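Local coordinates for putative uncharacterized protein (PDB 3R4V), which is of unknown function but belongs to the phage tubulin-like proteins of the tubulin/FtsZ fold and carries guanosine-5'-diphosphate, at residues Asn180-Arg185 / Val255-Val260. Sequence-based numbering, arbitrary orientation.
Sequences NQNHGR and VDDLDV
Two Asx turns, one built on Asn180 and one on Asp257, are joined through their side chains where two loops of this tubulin-like fold meet. One loop links helix 161-178 to helix 188-195. The other links strand 247-252 to strand 264-270. Asp257 OD2 takes both direct bonds between them. Asn180 ND2 donates to Asp257 OD2 at 3.1 Å, along the syn lone pair. The amide and carboxylate are nearly coplanar there, 10° apart. Asn182 ND2 reaches the same oxygen at 3.3 Å, from above the carboxylate plane. The acceptor still lies close to the amide plane of Asn182. With CG anti to the backbone N (chi1 -176°), the amide of Asn182 is carried out to the Asp257 carboxylate. A water adds a third donor, bonding to Asp257 OD2 at 2.8 Å. The same water lies 2.8 Å from His183 ND1 and so bridges the ring to the carboxylate. The other ring nitrogen, His183 NE2, bonds to Leu177 O, which helps fix the ring. Three donors on one oxygen would be expected to favour the charged carboxylate. Each turn is closed by the oxygen of its own side chain. Asn180 OD1 accepts from Asn182 N at 2.9 Å and also sits over one face of the His183 ring, toward its rim. Asp259 N meets Asp257 OD1 at 3.2 Å on the anti side, tilted 31° out of the carboxylate plane.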
# COMPACT_ATOMS: atom_id res chain seq x y z
N ASN A 180 1.96 10.55 16.02
CA ASN A 180 3.03 10.75 17.00
C ASN A 180 2.56 11.09 18.44
O ASN A 180 3.38 11.24 19.34
CB ASN A 180 4.07 11.76 16.50
CG ASN A 180 3.68 13.23 16.78
OD1 ASN A 180 2.62 13.53 17.33
ND2 ASN A 180 4.56 14.15 16.39
N GLN A 181 1.25 11.19 18.63
CA GLN A 181 0.62 11.29 19.95
C GLN A 181 0.96 12.57 20.69
O GLN A 181 0.78 12.67 21.91
CB GLN A 181 0.94 10.05 20.80
CG GLN A 181 0.49 8.73 20.17
CD GLN A 181 0.72 7.51 21.06
OE1 GLN A 181 0.89 7.63 22.27
NE2 GLN A 181 0.73 6.33 20.45
N ASN A 182 1.44 13.57 19.95
CA ASN A 182 1.89 14.82 20.54
C ASN A 182 0.99 16.01 20.20
O ASN A 182 1.34 17.17 20.47
CB ASN A 182 3.34 15.09 20.11
CG ASN A 182 3.92 16.34 20.75
OD1 ASN A 182 4.01 16.44 21.97
ND2 ASN A 182 4.35 17.29 19.93
N HIS A 183 -0.18 15.73 19.63
CA HIS A 183 -1.09 16.80 19.22
C HIS A 183 -2.20 17.04 20.23
O HIS A 183 -2.74 16.10 20.82
CB HIS A 183 -1.70 16.47 17.86
CG HIS A 183 -0.70 15.99 16.86
ND1 HIS A 183 0.47 16.67 16.60
CD2 HIS A 183 -0.69 14.89 16.07
CE1 HIS A 183 1.16 16.01 15.68
NE2 HIS A 183 0.48 14.93 15.35
N GLY A 184 -2.54 18.31 20.44
CA GLY A 184 -3.64 18.64 21.32
C GLY A 184 -4.95 18.08 20.80
O GLY A 184 -5.20 18.09 19.59
N ARG A 185 -5.77 17.57 21.72
CA ARG A 185 -7.12 17.09 21.39
C ARG A 185 -7.16 15.72 20.71
O ARG A 185 -8.23 15.13 20.56
CB ARG A 185 -7.88 18.12 20.57
CG ARG A 185 -8.23 19.38 21.36
CD ARG A 185 -8.47 20.58 20.46
NE ARG A 185 -9.59 20.39 19.55
CZ ARG A 185 -10.01 21.31 18.69
NH1 ARG A 185 -9.40 22.49 18.63
NH2 ARG A 185 -11.04 21.05 17.89
N VAL A 255 4.08 24.12 17.43
CA VAL A 255 5.09 24.84 16.64
C VAL A 255 6.52 24.43 16.98
O VAL A 255 7.44 24.69 16.20
CB VAL A 255 4.92 26.38 16.74
CG1 VAL A 255 5.07 26.87 18.19
CG2 VAL A 255 5.92 27.09 15.83
N ASP A 256 6.72 23.81 18.14
CA ASP A 256 8.04 23.31 18.53
C ASP A 256 8.22 21.84 18.16
O ASP A 256 9.26 21.25 18.47
CB ASP A 256 8.28 23.52 20.02
CG ASP A 256 7.29 22.77 20.89
OD1 ASP A 256 6.09 22.73 20.54
OD2 ASP A 256 7.71 22.22 21.93
N ASP A 257 7.21 21.26 17.52
CA ASP A 257 7.30 19.90 16.97
C ASP A 257 8.10 20.01 15.67
O ASP A 257 7.60 20.51 14.67
CB ASP A 257 5.89 19.35 16.71
CG ASP A 257 5.87 17.84 16.42
OD1 ASP A 257 6.88 17.30 15.93
OD2 ASP A 257 4.82 17.20 16.66
N LEU A 258 9.35 19.56 15.71
CA LEU A 258 10.23 19.70 14.56
C LEU A 258 9.77 18.90 13.34
O LEU A 258 10.21 19.15 12.22
CB LEU A 258 11.66 19.29 14.94
CG LEU A 258 12.35 20.19 15.96
CD1 LEU A 258 13.57 19.49 16.54
CD2 LEU A 258 12.72 21.52 15.32
N ASP A 259 8.89 17.93 13.56
CA ASP A 259 8.37 17.12 12.46
C ASP A 259 7.21 17.80 11.73
O ASP A 259 6.74 17.31 10.71
CB ASP A 259 7.94 15.74 12.96
CG ASP A 259 9.12 14.88 13.40
OD1 ASP A 259 10.26 15.21 13.02
OD2 ASP A 259 8.89 13.89 14.12
N VAL A 260 6.75 18.93 12.25
CA VAL A 260 5.64 19.64 11.63
C VAL A 260 6.09 20.33 10.34
O VAL A 260 6.78 21.35 10.37
CB VAL A 260 4.98 20.63 12.60
CG1 VAL A 260 3.97 21.51 11.88
CG2 VAL A 260 4.31 19.86 13.73
O HOH W 1 2.47 18.42 17.56